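Local structure of Mlr6093 protein (Mesorhizobium loti, 2QJ8) at residues Gly53-Glu58 against Thr96-Ile101; Phe174-Thr179 against Leu217-Ala222; Pro263-Phe268 against Tyr316-Glu321. The protein is probably a zinc-dependent hydrolase of the aspartoacylase family, thought to cleave ester bonds or carbon-nitrogen bonds of linear amides. One frame throughout, in Å; residues are numbered along the deposited sequence. Where two conformers were deposited one is given.

Interaction 1 of 3, residues Gly53-Glu58 against Thr96-Ile101; sequences GNHGNE and TRNTPI
The guanidinium of Arg97 stacks face to face on the imidazole of His55, with planes 14° apart and CZ above the ring centre. Arg97 CG stands anti to its backbone N (chi1 -178°), and the chain is extended from CG to NE; NH2 ends 3.4 Å from CD2 of His55. Over the opposite face of the imidazole sits ND2 of Asn54, displaced toward the rim.

One hydrogen bond across the contact holds the ring's edge: His55 ND1 donates to Arg97 O (2.9 Å), an acceptor lying in the ring plane, while the donor stands above the plane of that carbonyl. The same oxygen takes a CA-H...O contact from His55 CA at 3.2 Å. The backbone adds two weak bonds, both from Gly56 N, one to Arg97 O and one to Thr96 O (2.9 Å). An alanine at His55 would probably leave the guanidinium without its flat partner and Arg97 O without its bond from ND1.

His55 and Glu58 match the His-x-x-Glu motif that supplies zinc ligands in M14 relatives, so the loop probably borders the active site. The loop 53-58 joins strand 47-52 to helix 60-75, whose first turn is capped by Glu58, and 96-101 follows helix 89-94. Strand 136-144 contributes Ser142, whose O accepts a bond from Arg97 NH2.

Interaction 2 of 3, residues Phe174-Thr179 against Leu217-Ala222; sequences FKLPVT and LTIYEA
Ile219, on the first turn of helix 218-230, meets Pro177 and Leu176 across a mainly apolar interface without hydrogen bonds. The CB atoms of Ile219 and Pro177 both point into the contact, and the two side chains pass each other at a slant. CG2 is the branch of Ile219 that does the touching: it stands anti to the backbone N and comes 3.7 Å from Pro177 CD and 4.1 Å from Pro177 CG, so it rests against the CD-CG edge of the proline ring.

Leu176 reaches the helix differently. Its CB is not aimed at the helix, but the end of the chain swings closer, and CD2 arrives 4.0 Å from Ile219 O and 4.2 Å from Ile219 CG2. This methyl therefore lies against both backbone and side chain of the same residue. Tyr220 sets out away from 174-179, though its ring comes back nearer and stacks with Phe207. The shallow packing at Ile219 has a polar counterpart farther down the helix, where Asn226 ND2 bonds to Phe174 O.

Residues 174-177 connect helix 161-172 to strand 178-182, and Lys175 takes positive phi just after that helix ends. The contact is structural packing of such a helix-to-strand turn against the start of another helix, within the alpha/beta catalytic domain of the succinylglutamate desuccinylase/aspartoacylase family.

Interaction 3 of 3, residues Pro263-Phe268 against Tyr316-Glu321; sequences PSPGIF and YVQGNE
Gly266 and Val317 pair through two backbone hydrogen bonds, forming the hydrogen-bonded step of an antiparallel ladder. Val317 N donates to Gly266 O over 2.8 Å and nearly straight (169°), while Gly266 N returns a bond of 3.0 Å to Val317 O. One step on, Ile267 and Tyr316 make a non-hydrogen-bonded pair.

The side chain of Ile267 can be followed outward from this pair. CB leaves the strand on the face that also carries Tyr316. CG1, set anti to the carbonyl carbon (chi1 -61°), approaches the phenol ring obliquely and lies 3.4 Å from Tyr316 CE1, with CD1 of the tyrosine close by as well. The terminal methyl, CD1 of Ile267, stays 3.8 Å from Tyr316 CE1. The two side chains thus run side by side in the same direction; since Tyr316 was modelled in two conformers, this closeness belongs to one of them. On the other face, Val317 CG1 packs on Phe268 CB at 4.1 Å.

Beyond the paired residues, Pro265 CA makes a CA-H...O contact with Val317 O, and Gly319 CA lies 3.6 Å from Ser264 C. Gln318 to Glu321 form a type II turn, braced by a bond from Gln318 N to Glu321 OE2 (2.7 Å, 172°); the other carboxylate oxygen, OE1, forms a salt bridge with Arg312.

Strand 315-317 is an outer strand of a four-stranded antiparallel sheet in this chain, with 266-270 between it and 283-288. Phe268 and Val317 pack toward strands 306-312 and 322-329, whereas Ile267 and Tyr316 touch Glu86 of the second subunit.

In the fold
The three interactions follow one another along the chain without interleaving. Interactions 1 and 2 both lie in the catalytic domain of the family, on opposite sides of the chain's centre, with their centres 24 Å apart and nearest atoms about 7 Å. Helix 60-75 relates them: it follows segment 53-58, and its Leu64 packs on Tyr220 of interaction 2. Interaction 3 lies farther out, in the four-stranded antiparallel sheet of the C-terminal part, its centre 23 Å from that of interaction 1 and 32 Å from that of interaction 2. The arrangement thus separates a probable active-site loop, helix packing within the catalytic domain, and a peripheral sheet that meets the second subunit.

Interaction 1 of 3, residues Gly53-Glu58 against Thr96-Ile101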
loop_
_atom_site.group_PDB
_atom_site.type_symbol
_atom_site.label_atom_id
_atom_site.label_comp_id
_atom_site.label_asym_id
_atom_site.label_seq_id
_atom_site.Cartn_x
_atom_site.Cartn_y
_atom_site.Cartn_z
ATOM N N GLY A 53 -7.350 -5.895 12.459
ATOM C CA GLY A 53 -6.330 -6.871 12.097
ATOM C C GLY A 53 -6.753 -8.247 11.678
ATOM O O GLY A 53 -6.026 -9.188 11.912
ATOM N N ASN A 54 -7.938 -8.375 11.082
ATOM C CA ASN A 54 -8.340 -9.650 10.482
ATOM C C ASN A 54 -7.372 -9.987 9.352
ATOM O O ASN A 54 -7.129 -11.158 9.090
ATOM C CB ASN A 54 -9.763 -9.603 9.911
ATOM C CG ASN A 54 -10.134 -10.903 9.194
ATOM O OD1 ASN A 54 -10.393 -11.898 9.842
ATOM N ND2 ASN A 54 -10.152 -10.895 7.858
ATOM N N HIS A 55 -6.877 -8.952 8.655
ATOM C CA HIS A 55 -5.889 -9.121 7.590
ATOM C C HIS A 55 -4.596 -8.471 8.004
ATOM O O HIS A 55 -4.607 -7.472 8.678
ATOM C CB HIS A 55 -6.387 -8.546 6.281
ATOM C CG HIS A 55 -7.614 -9.223 5.762
ATOM N ND1 HIS A 55 -7.614 -10.530 5.308
ATOM C CD2 HIS A 55 -8.875 -8.765 5.591
ATOM C CE1 HIS A 55 -8.838 -10.847 4.915
ATOM N NE2 HIS A 55 -9.614 -9.791 5.059
ATOM N N GLY A 56 -3.476 -9.008 7.566
ATOM C CA GLY A 56 -2.184 -8.501 8.026
ATOM C C GLY A 56 -1.474 -7.324 7.373
ATOM O O GLY A 56 -0.472 -6.808 7.908
ATOM N N ASN A 57 -1.994 -6.874 6.255
ATOM C CA ASN A 57 -1.385 -5.770 5.535
ATOM C C ASN A 57 -2.157 -4.427 5.714
ATOM O O ASN A 57 -2.064 -3.549 4.865
ATOM C CB ASN A 57 -1.151 -6.203 4.058
ATOM C CG ASN A 57 -2.388 -6.923 3.397
ATOM O OD1 ASN A 57 -3.527 -6.888 3.904
ATOM N ND2 ASN A 57 -2.140 -7.545 2.230
ATOM N N GLU A 58 -2.860 -4.289 6.842
ATOM C CA GLU A 58 -3.672 -3.120 7.150
ATOM C C GLU A 58 -3.451 -2.785 8.594
ATOM O O GLU A 58 -3.948 -3.500 9.474
ATOM C CB GLU A 58 -5.151 -3.445 6.909
ATOM C CG GLU A 58 -6.076 -2.227 6.774
ATOM C CD GLU A 58 -6.078 -1.296 7.959
ATOM O OE1 GLU A 58 -6.409 -1.728 9.093
ATOM O OE2 GLU A 58 -5.740 -0.111 7.749
ATOM N N THR A 96 1.011 -10.580 5.408
ATOM C CA THR A 96 0.184 -11.378 4.534
ATOM C C THR A 96 -1.283 -10.966 4.683
ATOM O O THR A 96 -1.682 -10.410 5.718
ATOM C CB THR A 96 0.382 -12.869 4.902
ATOM O OG1 THR A 96 1.783 -13.151 5.053
ATOM C CG2 THR A 96 -0.149 -13.753 3.846
ATOM N N ARG A 97 -2.093 -11.218 3.664
ATOM C CA ARG A 97 -3.501 -10.880 3.765
ATOM C C ARG A 97 -4.190 -11.838 4.707
ATOM O O ARG A 97 -4.920 -11.427 5.572
ATOM C CB ARG A 97 -4.219 -10.924 2.426
ATOM C CG ARG A 97 -5.684 -10.501 2.598
ATOM C CD ARG A 97 -6.215 -9.874 1.371
ATOM N NE ARG A 97 -7.528 -9.295 1.623
ATOM C CZ ARG A 97 -7.760 -8.133 2.240
ATOM N NH1 ARG A 97 -6.786 -7.387 2.760
ATOM N NH2 ARG A 97 -9.013 -7.738 2.382
ATOM N N ASN A 98 -3.926 -13.122 4.543
ATOM C CA ASN A 98 -4.538 -14.125 5.377
ATOM C C ASN A 98 -3.530 -14.857 6.248
ATOM O O ASN A 98 -2.319 -14.629 6.162
ATOM C CB ASN A 98 -5.361 -15.028 4.455
ATOM C CG ASN A 98 -6.514 -14.255 3.810
ATOM O OD1 ASN A 98 -7.204 -13.477 4.479
ATOM N ND2 ASN A 98 -6.669 -14.394 2.509
ATOM N N THR A 99 -4.053 -15.722 7.102
ATOM C CA THR A 99 -3.243 -16.446 8.049
ATOM C C THR A 99 -2.153 -17.243 7.318
ATOM O O THR A 99 -2.466 -18.080 6.473
ATOM C CB THR A 99 -4.124 -17.374 8.884
ATOM O OG1 THR A 99 -5.220 -16.626 9.407
ATOM C CG2 THR A 99 -3.333 -18.026 10.029
ATOM N N PRO A 100 -0.868 -16.955 7.615
ATOM C CA PRO A 100 0.190 -17.664 6.910
ATOM C C PRO A 100 0.305 -19.168 7.195
ATOM O O PRO A 100 0.772 -19.902 6.322
ATOM C CB PRO A 100 1.453 -16.933 7.369
ATOM C CG PRO A 100 1.107 -16.362 8.679
ATOM C CD PRO A 100 -0.315 -15.962 8.557
ATOM N N ILE A 101 -0.129 -19.629 8.371
ATOM C CA ILE A 101 -0.007 -21.060 8.711
ATOM C C ILE A 101 -0.939 -21.964 7.915
ATOM O O ILE A 101 -0.495 -22.979 7.359
ATOM C CB ILE A 101 -0.219 -21.308 10.230
ATOM C CG1 ILE A 101 0.942 -20.674 11.014
ATOM C CG2 ILE A 101 -0.280 -22.801 10.553
ATOM C CD1 ILE A 101 0.840 -20.867 12.499
#

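Interaction 2 of 3, residues Phe174-Thr179 against Leu217-Ala222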
loop_
_atom_site.group_PDB
_atom_site.type_symbol
_atom_site.label_atom_id
_atom_site.label_comp_id
_atom_site.label_asym_id
_atom_site.label_seq_id
_atom_site.Cartn_x
_atom_site.Cartn_y
_atom_site.Cartn_z
ATOM N N PHE A 174 -22.311 7.576 11.882
ATOM C CA PHE A 174 -20.846 7.725 11.972
ATOM C C PHE A 174 -20.407 8.987 11.210
ATOM O O PHE A 174 -19.327 9.506 11.477
ATOM C CB PHE A 174 -20.081 6.532 11.380
ATOM C CG PHE A 174 -19.999 5.315 12.275
ATOM C CD1 PHE A 174 -21.139 4.667 12.719
ATOM C CD2 PHE A 174 -18.784 4.773 12.604
ATOM C CE1 PHE A 174 -21.061 3.534 13.494
ATOM C CE2 PHE A 174 -18.705 3.626 13.401
ATOM C CZ PHE A 174 -19.860 3.029 13.856
ATOM N N LYS A 175 -21.245 9.477 10.282
ATOM C CA LYS A 175 -20.967 10.636 9.465
ATOM C C LYS A 175 -19.661 10.534 8.652
ATOM O O LYS A 175 -18.941 11.508 8.507
ATOM C CB LYS A 175 -21.015 11.923 10.302
ATOM C CG LYS A 175 -22.221 12.016 11.211
ATOM C CD LYS A 175 -22.447 13.431 11.721
ATOM C CE LYS A 175 -23.508 13.476 12.827
ATOM N NZ LYS A 175 -24.706 12.587 12.593
ATOM N N LEU A 176 -19.339 9.339 8.155
ATOM C CA LEU A 176 -18.193 9.167 7.279
ATOM C C LEU A 176 -18.554 9.729 5.881
ATOM O O LEU A 176 -19.751 9.937 5.577
ATOM C CB LEU A 176 -17.815 7.686 7.168
ATOM C CG LEU A 176 -17.196 7.075 8.411
ATOM C CD1 LEU A 176 -17.200 5.516 8.321
ATOM C CD2 LEU A 176 -15.782 7.619 8.669
ATOM N N PRO A 177 -17.536 10.055 5.054
ATOM C CA PRO A 177 -17.755 10.536 3.684
ATOM C C PRO A 177 -18.776 9.763 2.848
ATOM O O PRO A 177 -19.582 10.390 2.161
ATOM C CB PRO A 177 -16.364 10.422 3.068
ATOM C CG PRO A 177 -15.482 10.739 4.177
ATOM C CD PRO A 177 -16.104 10.139 5.410
ATOM N N VAL A 178 -18.764 8.432 2.948
ATOM C CA VAL A 178 -19.676 7.565 2.211
ATOM C C VAL A 178 -20.263 6.430 3.033
ATOM O O VAL A 178 -19.543 5.768 3.777
ATOM C CB VAL A 178 -18.917 6.872 1.039
ATOM C CG1 VAL A 178 -19.818 5.861 0.290
ATOM C CG2 VAL A 178 -18.319 7.925 0.077
ATOM N N THR A 179 -21.567 6.200 2.917
ATOM C CA THR A 179 -22.143 4.945 3.410
ATOM C C THR A 179 -22.506 4.239 2.102
ATOM O O THR A 179 -23.263 4.781 1.319
ATOM C CB THR A 179 -23.365 5.104 4.358
ATOM O OG1 THR A 179 -22.973 5.856 5.510
ATOM C CG2 THR A 179 -23.886 3.708 4.798
ATOM N N LEU A 217 -6.916 9.417 8.566
ATOM C CA LEU A 217 -7.049 8.697 9.846
ATOM C C LEU A 217 -7.746 9.541 10.953
ATOM O O LEU A 217 -8.316 8.975 11.899
ATOM C CB LEU A 217 -5.687 8.118 10.289
ATOM C CG LEU A 217 -5.535 7.134 11.479
ATOM C CD1 LEU A 217 -6.469 5.934 11.411
ATOM C CD2 LEU A 217 -4.090 6.658 11.610
ATOM N N THR A 218 -7.732 10.869 10.840
ATOM C CA THR A 218 -8.496 11.709 11.766
ATOM C C THR A 218 -9.992 11.622 11.330
ATOM O O THR A 218 -10.894 11.718 12.164
ATOM C CB THR A 218 -7.958 13.177 11.866
ATOM O OG1 THR A 218 -8.389 13.943 10.740
ATOM C CG2 THR A 218 -6.413 13.192 11.993
ATOM N N ILE A 219 -10.245 11.396 10.035
ATOM C CA ILE A 219 -11.611 11.177 9.536
ATOM C C ILE A 219 -12.231 9.951 10.227
ATOM O O ILE A 219 -13.358 10.028 10.758
ATOM C CB ILE A 219 -11.631 10.975 7.998
ATOM C CG1 ILE A 219 -11.194 12.246 7.267
ATOM C CG2 ILE A 219 -13.033 10.513 7.498
ATOM C CD1 ILE A 219 -12.052 13.471 7.545
ATOM N N TYR A 220 -11.475 8.852 10.244
ATOM C CA TYR A 220 -11.890 7.599 10.887
ATOM C C TYR A 220 -12.097 7.740 12.371
ATOM O O TYR A 220 -13.069 7.186 12.905
ATOM C CB TYR A 220 -10.879 6.500 10.646
ATOM C CG TYR A 220 -10.895 5.950 9.239
ATOM C CD1 TYR A 220 -11.882 5.024 8.851
ATOM C CD2 TYR A 220 -9.914 6.321 8.302
ATOM C CE1 TYR A 220 -11.912 4.492 7.583
ATOM C CE2 TYR A 220 -9.921 5.781 7.014
ATOM C CZ TYR A 220 -10.926 4.858 6.662
ATOM O OH TYR A 220 -10.953 4.308 5.393
ATOM N N GLU A 221 -11.173 8.447 13.039
ATOM C CA GLU A 221 -11.302 8.782 14.465
ATOM C C GLU A 221 -12.592 9.495 14.784
ATOM O O GLU A 221 -13.273 9.139 15.745
ATOM C CB GLU A 221 -10.210 9.746 14.934
ATOM C CG GLU A 221 -9.029 9.155 15.587
ATOM C CD GLU A 221 -8.045 10.237 16.081
ATOM O OE1 GLU A 221 -8.282 11.456 15.932
ATOM O OE2 GLU A 221 -7.016 9.865 16.639
ATOM N N ALA A 222 -12.875 10.556 14.022
ATOM C CA ALA A 222 -14.082 11.357 14.235
ATOM C C ALA A 222 -15.339 10.521 13.936
ATOM O O ALA A 222 -16.349 10.647 14.643
ATOM C CB ALA A 222 -14.056 12.634 13.380
#

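Interaction 3 of 3, residues Pro263-Phe268 against Tyr316-Glu321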
loop_
_atom_site.group_PDB
_atom_site.type_symbol
_atom_site.label_atom_id
_atom_site.label_comp_id
_atom_site.label_asym_id
_atom_site.label_seq_id
_atom_site.Cartn_x
_atom_site.Cartn_y
_atom_site.Cartn_z
ATOM N N PRO A 263 -10.312 -6.782 -18.733
ATOM C CA PRO A 263 -10.732 -7.810 -19.679
ATOM C C PRO A 263 -9.658 -8.881 -19.940
ATOM O O PRO A 263 -9.964 -9.912 -20.543
ATOM C CB PRO A 263 -10.949 -7.006 -20.951
ATOM C CG PRO A 263 -9.889 -5.947 -20.866
ATOM C CD PRO A 263 -9.843 -5.569 -19.431
ATOM N N SER A 264 -8.413 -8.607 -19.543
ATOM C CA SER A 264 -7.274 -9.491 -19.782
ATOM C C SER A 264 -6.179 -9.151 -18.781
ATOM O O SER A 264 -6.317 -8.170 -18.057
ATOM C CB SER A 264 -6.811 -9.376 -21.259
ATOM O OG SER A 264 -6.677 -8.041 -21.720
ATOM N N PRO A 265 -5.142 -10.000 -18.656
ATOM C CA PRO A 265 -4.084 -9.645 -17.722
ATOM C C PRO A 265 -3.170 -8.534 -18.252
ATOM O O PRO A 265 -3.003 -8.396 -19.450
ATOM C CB PRO A 265 -3.292 -10.953 -17.564
ATOM C CG PRO A 265 -3.501 -11.660 -18.826
ATOM C CD PRO A 265 -4.902 -11.327 -19.254
ATOM N N GLY A 266 -2.601 -7.750 -17.339
ATOM C CA GLY A 266 -1.685 -6.654 -17.711
ATOM C C GLY A 266 -1.368 -5.759 -16.521
ATOM O O GLY A 266 -1.693 -6.098 -15.383
ATOM N N ILE A 267 -0.772 -4.598 -16.784
ATOM C CA ILE A 267 -0.523 -3.607 -15.719
ATOM C C ILE A 267 -1.692 -2.624 -15.715
ATOM O O ILE A 267 -1.930 -1.933 -16.703
ATOM C CB ILE A 267 0.779 -2.816 -15.911
ATOM C CG1 ILE A 267 1.981 -3.729 -15.900
ATOM C CG2 ILE A 267 0.980 -1.805 -14.777
ATOM C CD1 ILE A 267 3.214 -3.057 -16.462
ATOM N N PHE A 268 -2.448 -2.593 -14.620
ATOM C CA PHE A 268 -3.550 -1.673 -14.499
ATOM C C PHE A 268 -2.961 -0.346 -14.066
ATOM O O PHE A 268 -2.138 -0.320 -13.170
ATOM C CB PHE A 268 -4.562 -2.126 -13.430
ATOM C CG PHE A 268 -5.650 -1.130 -13.182
ATOM C CD1 PHE A 268 -6.612 -0.893 -14.154
ATOM C CD2 PHE A 268 -5.699 -0.398 -11.989
ATOM C CE1 PHE A 268 -7.617 0.023 -13.945
ATOM C CE2 PHE A 268 -6.711 0.510 -11.764
ATOM C CZ PHE A 268 -7.676 0.732 -12.748
ATOM N N TYR A 316 -0.047 -5.273 -11.307
ATOM C CA TYR A 316 -0.327 -6.346 -12.264
ATOM C C TYR A 316 -1.684 -6.985 -11.916
ATOM O O TYR A 316 -1.935 -7.300 -10.765
ATOM C CB TYR A 316 0.748 -7.438 -12.212
ATOM C CG TYR A 316 2.130 -7.008 -12.645
ATOM C CD1 TYR A 316 2.360 -6.565 -13.933
ATOM C CD2 TYR A 316 3.217 -7.093 -11.771
ATOM C CE1 TYR A 316 3.623 -6.198 -14.336
ATOM C CE2 TYR A 316 4.469 -6.723 -12.164
ATOM C CZ TYR A 316 4.668 -6.278 -13.437
ATOM O OH TYR A 316 5.920 -5.920 -13.812
ATOM N N VAL A 317 -2.544 -7.180 -12.906
ATOM C CA VAL A 317 -3.855 -7.820 -12.666
ATOM C C VAL A 317 -4.000 -8.966 -13.642
ATOM O O VAL A 317 -3.410 -8.947 -14.714
ATOM C CB VAL A 317 -5.091 -6.874 -12.863
ATOM C CG1 VAL A 317 -5.153 -5.791 -11.762
ATOM C CG2 VAL A 317 -5.133 -6.301 -14.279
ATOM N N GLN A 318 -4.785 -9.959 -13.248
ATOM C CA GLN A 318 -5.166 -11.066 -14.120
ATOM C C GLN A 318 -6.425 -10.638 -14.844
ATOM O O GLN A 318 -6.990 -9.564 -14.572
ATOM C CB GLN A 318 -5.442 -12.351 -13.315
ATOM C CG GLN A 318 -4.208 -13.001 -12.678
ATOM C CD GLN A 318 -3.202 -13.541 -13.702
ATOM O OE1 GLN A 318 -3.492 -13.648 -14.909
ATOM N NE2 GLN A 318 -2.002 -13.882 -13.218
ATOM N N GLY A 319 -6.856 -11.462 -15.792
ATOM C CA GLY A 319 -8.098 -11.226 -16.505
ATOM C C GLY A 319 -9.260 -11.326 -15.537
ATOM O O GLY A 319 -9.201 -12.077 -14.543
ATOM N N ASN A 320 -10.286 -10.512 -15.801
ATOM C CA ASN A 320 -11.517 -10.462 -15.011
ATOM C C ASN A 320 -11.366 -10.078 -13.524
ATOM O O ASN A 320 -12.208 -10.461 -12.689
ATOM C CB ASN A 320 -12.255 -11.802 -15.153
ATOM C CG ASN A 320 -13.752 -11.656 -14.975
ATOM O OD1 ASN A 320 -14.452 -11.201 -15.888
ATOM N ND2 ASN A 320 -14.256 -12.043 -13.797
ATOM N N GLU A 321 -10.305 -9.340 -13.177
ATOM C CA GLU A 321 -10.133 -8.868 -11.814
ATOM C C GLU A 321 -10.744 -7.499 -11.697
ATOM O O GLU A 321 -10.610 -6.713 -12.618
ATOM C CB GLU A 321 -8.681 -8.739 -11.391
ATOM C CG GLU A 321 -8.045 -10.020 -10.943
ATOM C CD GLU A 321 -6.768 -9.744 -10.202
ATOM O OE1 GLU A 321 -6.820 -9.126 -9.107
ATOM O OE2 GLU A 321 -5.716 -10.158 -10.711
#